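Local coordinates for xylanase and alpha-amylase inhibitor protein (PDB 3MU7), which inhibits both xylanase and alpha-amylase and is built on the TIM barrel of glycosyl hydrolase family 18, at residues D14-E19 and G25-V30; E19-S24 and W254-D259. All blocks are in the same frame, centred on the assembly; numbering follows the deposited sequence.

Interaction 1. Residues D14-E19 and G25-V30; sequences DERSLE and GNYAYV
Arg16 meets Tyr27 through one terminal nitrogen: NH2 of Arg16 donates to OH of Tyr27 at 2.9 Å, with an N-H...O angle of 150°. The acceptor sits near the guanidinium plane but tilted from it. NH2 comes in at the ring edge, near the plane of the ring, and the guanidinium and ring planes stand 70° apart, so the two do not stack. A water extends the link, accepting from NH1 of Arg16 at 2.9 Å and returning a weak bond to OH of Tyr27. The phenol oxygen has a stronger partner in Asp259, and NH2 of Arg16 also bonds Ser256. The second point of contact is apolar: CD1 of Leu18 lies 3.5 Å from CG1 of Val30, the two side chains running past each other in opposite directions.

Further out, the arginine chain is extended until it bends at chi3 (60°), and NE donates to Thr21 OG1; with the two NH2 bonds this probably fixes the turn of the guanidinium. CB of Asn26 lies over the centre of one face of the Tyr27 ring. A leucine in place of Arg16 would probably leave the Tyr27 hydroxyl without this donor and the water without its NH1 anchor. The contact lies within the beta-alpha-beta unit of strand 5-9, helix 18-23 and strand 29-37; Trp9 touches both Leu18 and Val30, while helix 56-65 packs on Leu18.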
ATOM      1  N   ASP A  14      -6.631   7.766 -16.792  1.00  7.25           N
ATOM      2  CA  ASP A  14      -5.734   7.825 -17.941  1.00  7.90           C
ATOM      3  C   ASP A  14      -4.326   7.336 -17.653  1.00  8.09           C
ATOM      4  O   ASP A  14      -3.435   7.524 -18.476  1.00  9.20           O
ATOM      5  CB  ASP A  14      -5.702   9.236 -18.511  1.00  8.64           C
ATOM      6  CG  ASP A  14      -7.070   9.705 -18.916  1.00  8.69           C
ATOM      7  OD1 ASP A  14      -7.707   9.029 -19.744  1.00  9.76           O
ATOM      8  OD2 ASP A  14      -7.528  10.720 -18.368  1.00 10.52           O
ATOM      9  N   GLU A  15      -4.118   6.690 -16.511  1.00  7.67           N
ATOM     10  CA  GLU A  15      -2.783   6.225 -16.155  1.00  7.76           C
ATOM     11  C   GLU A  15      -2.337   5.032 -17.001  1.00  7.81           C
ATOM     12  O   GLU A  15      -3.151   4.294 -17.564  1.00  7.89           O
ATOM     13  CB  GLU A  15      -2.708   5.867 -14.670  1.00  7.83           C
ATOM     14  CG  GLU A  15      -3.393   4.560 -14.312  1.00  7.66           C
ATOM     15  CD  GLU A  15      -3.515   4.384 -12.814  1.00  6.74           C
ATOM     16  OE1 GLU A  15      -2.462   4.305 -12.142  1.00  7.50           O
ATOM     17  OE2 GLU A  15      -4.658   4.316 -12.313  1.00  7.09           O
ATOM     18  N   ARG A  16      -1.024   4.849 -17.055  1.00  7.71           N
ATOM     19  CA  ARG A  16      -0.402   3.651 -17.605  1.00  7.92           C
ATOM     20  C   ARG A  16      -1.106   2.414 -17.033  1.00  7.60           C
ATOM     21  O   ARG A  16      -1.336   2.328 -15.816  1.00  7.10           O
ATOM     22  CB  ARG A  16       1.078   3.655 -17.212  1.00  8.22           C
ATOM     23  CG  ARG A  16       1.861   2.409 -17.613  1.00  8.41           C
ATOM     24  CD  ARG A  16       3.306   2.453 -17.120  1.00  8.84           C
ATOM     25  NE  ARG A  16       3.367   2.548 -15.659  1.00  8.47           N
ATOM     26  CZ  ARG A  16       4.455   2.873 -14.969  1.00  8.53           C
ATOM     27  NH1 ARG A  16       5.604   3.129 -15.591  1.00 10.25           N
ATOM     28  NH2 ARG A  16       4.388   2.954 -13.650  1.00  8.59           N
ATOM     29  N   SER A  17      -1.443   1.458 -17.897  1.00  7.76           N
ATOM     30  CA  SER A  17      -2.206   0.287 -17.491  1.00  7.99           C
ATOM     31  C   SER A  17      -1.498  -0.514 -16.398  1.00  7.43           C
ATOM     32  O   SER A  17      -0.281  -0.415 -16.218  1.00  7.65           O
ATOM     33  CB  SER A  17      -2.471  -0.622 -18.687  1.00  8.47           C
ATOM     34  OG  SER A  17      -1.277  -1.270 -19.066  1.00  9.43           O
ATOM     35  N   LEU A  18      -2.264  -1.336 -15.696  1.00  7.81           N
ATOM     36  CA  LEU A  18      -1.693  -2.186 -14.667  1.00  8.01           C
ATOM     37  C   LEU A  18      -0.638  -3.117 -15.264  1.00  8.19           C
ATOM     38  O   LEU A  18       0.467  -3.240 -14.730  1.00  8.16           O
ATOM     39  CB  LEU A  18      -2.789  -2.979 -13.962  1.00  8.13           C
ATOM     40  CG  LEU A  18      -2.314  -3.993 -12.916  1.00  8.28           C
ATOM     41  CD1 LEU A  18      -1.451  -3.336 -11.857  1.00  9.58           C
ATOM     42  CD2 LEU A  18      -3.497  -4.669 -12.277  1.00  8.75           C
ATOM     43  N   GLU A  19      -0.961  -3.762 -16.384  1.00  8.49           N
ATOM     44  CA  GLU A  19       0.003  -4.670 -17.007  1.00  9.24           C
ATOM     45  C   GLU A  19       1.276  -3.940 -17.462  1.00  8.59           C
ATOM     46  O   GLU A  19       2.376  -4.456 -17.267  1.00  8.65           O
ATOM     47  CB  GLU A  19      -0.632  -5.503 -18.130  1.00 10.22           C
ATOM     48  CG  GLU A  19      -1.210  -4.687 -19.272  1.00 12.03           C
ATOM     49  CD  GLU A  19      -2.189  -5.458 -20.145  1.00 14.21           C
ATOM     50  OE1 GLU A  19      -2.457  -6.649 -19.874  1.00 15.81           O
ATOM     51  OE2 GLU A  19      -2.717  -4.845 -21.098  1.00 17.68           O
ATOM     52  N   GLY A  25       9.261  -3.392 -14.909  1.00 10.20           N
ATOM     53  CA  GLY A  25      10.284  -4.116 -14.158  1.00 10.77           C
ATOM     54  C   GLY A  25      10.804  -3.342 -12.958  1.00 10.73           C
ATOM     55  O   GLY A  25      11.793  -3.745 -12.344  1.00 12.12           O
ATOM     56  N   ASN A  26      10.152  -2.232 -12.620  1.00 10.34           N
ATOM     57  CA  ASN A  26      10.628  -1.376 -11.530  1.00 10.06           C
ATOM     58  C   ASN A  26      10.085  -1.745 -10.159  1.00  9.44           C
ATOM     59  O   ASN A  26      10.611  -1.275  -9.145  1.00  9.90           O
ATOM     60  CB  ASN A  26      10.299   0.088 -11.812  1.00 10.64           C
ATOM     61  CG  ASN A  26      11.160   0.683 -12.894  1.00 11.84           C
ATOM     62  OD1 ASN A  26      11.924  -0.021 -13.558  1.00 13.94           O
ATOM     63  ND2 ASN A  26      11.038   1.989 -13.086  1.00 13.40           N
ATOM     64  N   TYR A  27       9.036  -2.564 -10.123  1.00  8.95           N
ATOM     65  CA  TYR A  27       8.253  -2.741  -8.903  1.00  8.51           C
ATOM     66  C   TYR A  27       8.179  -4.177  -8.427  1.00  8.66           C
ATOM     67  O   TYR A  27       7.971  -5.093  -9.226  1.00  9.44           O
ATOM     68  CB  TYR A  27       6.830  -2.225  -9.120  1.00  8.56           C
ATOM     69  CG  TYR A  27       6.749  -0.879  -9.792  1.00  7.77           C
ATOM     70  CD1 TYR A  27       6.222  -0.760 -11.076  1.00  8.55           C
ATOM     71  CD2 TYR A  27       7.215   0.269  -9.159  1.00  8.22           C
ATOM     72  CE1 TYR A  27       6.142   0.462 -11.696  1.00  8.32           C
ATOM     73  CE2 TYR A  27       7.130   1.502  -9.769  1.00  8.21           C
ATOM     74  CZ  TYR A  27       6.593   1.591 -11.045  1.00  8.01           C
ATOM     75  OH  TYR A  27       6.489   2.797 -11.690  1.00  9.49           O
ATOM     76  N   ALA A  28       8.307  -4.356  -7.118  1.00  8.16           N
ATOM     77  CA  ALA A  28       8.119  -5.647  -6.475  1.00  8.19           C
ATOM     78  C   ALA A  28       6.663  -5.841  -6.037  1.00  7.91           C
ATOM     79  O   ALA A  28       6.186  -6.968  -5.952  1.00  7.95           O
ATOM     80  CB  ALA A  28       9.055  -5.772  -5.280  1.00  8.66           C
ATOM     81  N   TYR A  29       5.982  -4.737  -5.735  1.00  7.74           N
ATOM     82  CA  TYR A  29       4.579  -4.748  -5.326  1.00  7.62           C
ATOM     83  C   TYR A  29       3.859  -3.674  -6.104  1.00  7.20           C
ATOM     84  O   TYR A  29       4.362  -2.548  -6.227  1.00  7.23           O
ATOM     85  CB  TYR A  29       4.407  -4.351  -3.864  1.00  9.04           C
ATOM     86  CG  TYR A  29       4.903  -5.292  -2.809  1.00 11.77           C
ATOM     87  CD1 TYR A  29       4.051  -6.243  -2.248  1.00 14.51           C
ATOM     88  CD2 TYR A  29       6.196  -5.185  -2.304  1.00 14.80           C
ATOM     89  CE1 TYR A  29       4.484  -7.098  -1.237  1.00 17.39           C
ATOM     90  CE2 TYR A  29       6.642  -6.038  -1.291  1.00 17.27           C
ATOM     91  CZ  TYR A  29       5.780  -6.988  -0.767  1.00 18.19           C
ATOM     92  OH  TYR A  29       6.217  -7.832   0.229  1.00 21.45           O
ATOM     93  N   VAL A  30       2.662  -4.006  -6.578  1.00  6.43           N
ATOM     94  CA  VAL A  30       1.728  -3.016  -7.107  1.00  6.71           C
ATOM     95  C   VAL A  30       0.468  -3.098  -6.262  1.00  6.40           C
ATOM     96  O   VAL A  30      -0.085  -4.181  -6.055  1.00  6.98           O
ATOM     97  CB  VAL A  30       1.433  -3.213  -8.609  1.00  6.77           C
ATOM     98  CG1 VAL A  30       0.400  -2.208  -9.073  1.00  7.99           C
ATOM     99  CG2 VAL A  30       2.696  -3.027  -9.420  1.00  8.58           C
TER
HETATM  100  O   HOH W   1       7.521   4.715 -14.179  1.00 27.60           O

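Interaction 2. Residues E19-S24 and W254-D259; sequences EATCDS and WDSYWD
Thr21 and Ser256 meet between helix 18-23 and helix 256-262, their CA atoms 7.2 Å apart and both side chains starting out toward the opposite segment. From CB of Thr21, itself 3.9 Å from OG of Ser256, the side chain forks. The methyl branch, CG2, lies anti to the backbone N and comes within 3.5 Å of the Ser256 OG. The hydroxyl branch turns beside the backbone N (chi1 -66°), and OG1 of Thr21 stands 3.2 Å from OG of Ser256. The threonine hydroxyl has a firm partner in Ser17 O, one turn back, and one guanidinium, that of Arg16, bonds both hydroxyls.

This is where the barrel closes: helix 18-23 follows strand 5-9, helix 256-262 follows strand 248-254, and those two strands are parallel neighbours in the sheet. Trp9 of strand 5-9 touches both Thr21 and Ser256. Asp255, preceded by a cis peptide bond, is the N-cap of the second helix: its OD1 accepts from N of Trp258 at 3.2 Å with an N-H...O angle of 166°. On the other helix, Thr21 O takes two donors from Ser24, its N and its OG, the latter at 2.8 Å.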
ATOM      1  N   GLU A  19      -0.961  -3.762 -16.384  1.00  8.49           N
ATOM      2  CA  GLU A  19       0.003  -4.670 -17.007  1.00  9.24           C
ATOM      3  C   GLU A  19       1.276  -3.940 -17.462  1.00  8.59           C
ATOM      4  O   GLU A  19       2.376  -4.456 -17.267  1.00  8.65           O
ATOM      5  CB  GLU A  19      -0.632  -5.503 -18.130  1.00 10.22           C
ATOM      6  CG  GLU A  19      -1.210  -4.687 -19.272  1.00 12.03           C
ATOM      7  CD  GLU A  19      -2.189  -5.458 -20.145  1.00 14.21           C
ATOM      8  OE1 GLU A  19      -2.457  -6.649 -19.874  1.00 15.81           O
ATOM      9  OE2 GLU A  19      -2.717  -4.845 -21.098  1.00 17.68           O
ATOM     10  N   ALA A  20       1.142  -2.740 -18.027  1.00  8.61           N
ATOM     11  CA  ALA A  20       2.320  -1.973 -18.443  1.00  8.76           C
ATOM     12  C   ALA A  20       3.137  -1.488 -17.246  1.00  8.73           C
ATOM     13  O   ALA A  20       4.365  -1.411 -17.303  1.00  8.89           O
ATOM     14  CB  ALA A  20       1.923  -0.817 -19.338  1.00  9.27           C
ATOM     15  N   THR A  21       2.451  -1.179 -16.153  1.00  7.85           N
ATOM     16  CA  THR A  21       3.118  -0.803 -14.910  1.00  7.70           C
ATOM     17  C   THR A  21       4.027  -1.945 -14.454  1.00  7.81           C
ATOM     18  O   THR A  21       5.211  -1.747 -14.161  1.00  7.97           O
ATOM     19  CB  THR A  21       2.065  -0.422 -13.855  1.00  7.53           C
ATOM     20  OG1 THR A  21       1.397   0.762 -14.297  1.00  7.57           O
ATOM     21  CG2 THR A  21       2.677  -0.159 -12.491  1.00  7.53           C
ATOM     22  N   CYS A  22       3.489  -3.158 -14.455  1.00  7.87           N
ATOM     23  CA  CYS A  22       4.283  -4.323 -14.105  1.00  8.16           C
ATOM     24  C   CYS A  22       5.417  -4.576 -15.086  1.00  8.64           C
ATOM     25  O   CYS A  22       6.510  -4.951 -14.670  1.00  8.61           O
ATOM     26  CB  CYS A  22       3.387  -5.544 -13.965  1.00  8.10           C
ATOM     27  SG  CYS A  22       2.317  -5.326 -12.543  1.00  7.61           S
ATOM     28  N   ASP A  23       5.165  -4.341 -16.371  1.00  8.90           N
ATOM     29  CA  ASP A  23       6.179  -4.540 -17.415  1.00 10.01           C
ATOM     30  C   ASP A  23       7.383  -3.609 -17.312  1.00 10.17           C
ATOM     31  O   ASP A  23       8.421  -3.876 -17.910  1.00 11.18           O
ATOM     32  CB  ASP A  23       5.550  -4.423 -18.804  1.00 10.25           C
ATOM     33  CG  ASP A  23       4.757  -5.644 -19.187  1.00 11.48           C
ATOM     34  OD1 ASP A  23       4.975  -6.714 -18.592  1.00 12.19           O
ATOM     35  OD2 ASP A  23       3.921  -5.518 -20.105  1.00 15.24           O
ATOM     36  N   SER A  24       7.259  -2.520 -16.562  1.00  9.87           N
ATOM     37  CA  SER A  24       8.393  -1.626 -16.350  1.00 10.20           C
ATOM     38  C   SER A  24       9.561  -2.358 -15.694  1.00 10.12           C
ATOM     39  O   SER A  24      10.717  -1.985 -15.890  1.00 11.00           O
ATOM     40  CB  SER A  24       7.996  -0.440 -15.474  1.00 10.32           C
ATOM     41  OG  SER A  24       7.867  -0.829 -14.118  1.00 10.03           O
ATOM     42  N   TRP A 254       4.142   7.031  -4.251  1.00  6.45           N
ATOM     43  CA  TRP A 254       2.818   7.581  -4.510  1.00  6.48           C
ATOM     44  C   TRP A 254       2.991   8.499  -5.724  1.00  6.39           C
ATOM     45  O   TRP A 254       3.505   9.578  -5.597  1.00  6.71           O
ATOM     46  CB  TRP A 254       2.342   8.404  -3.293  1.00  6.98           C
ATOM     47  CG  TRP A 254       0.933   8.941  -3.576  1.00  7.12           C
ATOM     48  CD1 TRP A 254       0.591  10.162  -4.029  1.00  8.36           C
ATOM     49  CD2 TRP A 254      -0.272   8.203  -3.444  1.00  7.93           C
ATOM     50  NE1 TRP A 254      -0.786  10.229  -4.183  1.00  8.77           N
ATOM     51  CE2 TRP A 254      -1.333   9.027  -3.838  1.00  8.81           C
ATOM     52  CE3 TRP A 254      -0.556   6.926  -2.992  1.00  9.37           C
ATOM     53  CZ2 TRP A 254      -2.667   8.586  -3.818  1.00  9.68           C
ATOM     54  CZ3 TRP A 254      -1.836   6.490  -3.001  1.00 10.74           C
ATOM     55  CH2 TRP A 254      -2.890   7.333  -3.384  1.00 10.25           C
ATOM     56  N   ASP A 255       2.652   8.054  -6.928  1.00  6.57           N
ATOM     57  CA  ASP A 255       1.969   6.816  -7.275  1.00  6.52           C
ATOM     58  C   ASP A 255       2.304   6.544  -8.780  1.00  6.48           C
ATOM     59  O   ASP A 255       2.960   7.305  -9.398  1.00  6.63           O
ATOM     60  CB  ASP A 255       0.436   6.920  -7.127  1.00  6.54           C
ATOM     61  CG  ASP A 255      -0.154   8.109  -7.890  1.00  6.11           C
ATOM     62  OD1 ASP A 255       0.395   8.588  -8.833  1.00  7.84           O
ATOM     63  OD2 ASP A 255      -1.174   8.566  -7.428  1.00  7.71           O
ATOM     64  N   SER A 256       1.849   5.427  -9.292  1.00  6.56           N
ATOM     65  CA  SER A 256       2.220   4.978 -10.649  1.00  6.94           C
ATOM     66  C   SER A 256       1.950   6.044 -11.726  1.00  6.81           C
ATOM     67  O   SER A 256       2.775   6.300 -12.569  1.00  7.52           O
ATOM     68  CB  SER A 256       1.502   3.679 -10.977  1.00  7.02           C
ATOM     69  OG  SER A 256       1.845   3.184 -12.269  1.00  7.05           O
ATOM     70  N   TYR A 257       0.794   6.686 -11.604  1.00  7.08           N
ATOM     71  CA  TYR A 257       0.428   7.750 -12.528  1.00  7.74           C
ATOM     72  C   TYR A 257       1.542   8.791 -12.614  1.00  7.93           C
ATOM     73  O   TYR A 257       2.001   9.129 -13.706  1.00  8.69           O
ATOM     74  CB  TYR A 257      -0.880   8.375 -12.062  1.00  8.08           C
ATOM     75  CG  TYR A 257      -1.386   9.549 -12.847  1.00  9.17           C
ATOM     76  CD1 TYR A 257      -1.683   9.440 -14.203  1.00  9.83           C
ATOM     77  CD2 TYR A 257      -1.637  10.757 -12.210  1.00 11.20           C
ATOM     78  CE1 TYR A 257      -2.190  10.523 -14.909  1.00 11.65           C
ATOM     79  CE2 TYR A 257      -2.142  11.843 -12.905  1.00 12.90           C
ATOM     80  CZ  TYR A 257      -2.417  11.719 -14.250  1.00 12.81           C
ATOM     81  OH  TYR A 257      -2.914  12.809 -14.929  1.00 15.85           O
ATOM     82  N   TRP A 258       1.986   9.281 -11.463  1.00  7.70           N
ATOM     83  CA  TRP A 258       3.031  10.298 -11.431  1.00  8.26           C
ATOM     84  C   TRP A 258       4.427   9.775 -11.731  1.00  8.22           C
ATOM     85  O   TRP A 258       5.235  10.479 -12.340  1.00  9.58           O
ATOM     86  CB  TRP A 258       2.992  11.077 -10.118  1.00  8.30           C
ATOM     87  CG  TRP A 258       1.830  12.016 -10.080  1.00  8.78           C
ATOM     88  CD1 TRP A 258       0.693  11.889  -9.341  1.00  9.26           C
ATOM     89  CD2 TRP A 258       1.681  13.215 -10.845  1.00  9.43           C
ATOM     90  NE1 TRP A 258      -0.156  12.944  -9.589  1.00 10.07           N
ATOM     91  CE2 TRP A 258       0.427  13.769 -10.512  1.00  9.48           C
ATOM     92  CE3 TRP A 258       2.486  13.874 -11.787  1.00 10.10           C
ATOM     93  CZ2 TRP A 258      -0.043  14.959 -11.079  1.00 11.53           C
ATOM     94  CZ3 TRP A 258       2.017  15.054 -12.354  1.00 11.42           C
ATOM     95  CH2 TRP A 258       0.762  15.582 -11.998  1.00 12.40           C
ATOM     96  N   ASP A 259       4.717   8.544 -11.318  1.00  8.17           N
ATOM     97  CA  ASP A 259       6.004   7.909 -11.608  1.00  8.46           C
ATOM     98  C   ASP A 259       6.199   7.722 -13.116  1.00  8.87           C
ATOM     99  O   ASP A 259       7.318   7.812 -13.624  1.00  9.27           O
ATOM    100  CB  ASP A 259       6.094   6.569 -10.879  1.00  8.30           C
ATOM    101  CG  ASP A 259       7.511   6.046 -10.767  1.00  9.23           C
ATOM    102  OD1 ASP A 259       8.472   6.839 -10.773  1.00 10.21           O
ATOM    103  OD2 ASP A 259       7.655   4.821 -10.643  1.00 10.22           O
TER

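Interactions 1 and 2 both draw on helix 18-23; with centres about 3 Å apart and bonds running between them, they form one continuous, largely buried patch. Among the polar contacts that join them are two probable hydrogen bonds: OH of Tyr27 lies 2.6 Å from OD2 of Asp259, and NH2 of Arg16 lies 2.9 Å from OG of Ser256. Packing adds CD1 of Tyr27 at 3.4 Å from O of Thr21. Residues 14-19 and 25-30, near in sequence, are thereby tied to 254-259, over 220 residues later. A bound di(hydroxyethyl)ether, probably from the crystallisation liquor, is hydrogen-bonded to the backbone O of Tyr27, though about 6 Å from its side chain and about 10 Å from that of Thr21.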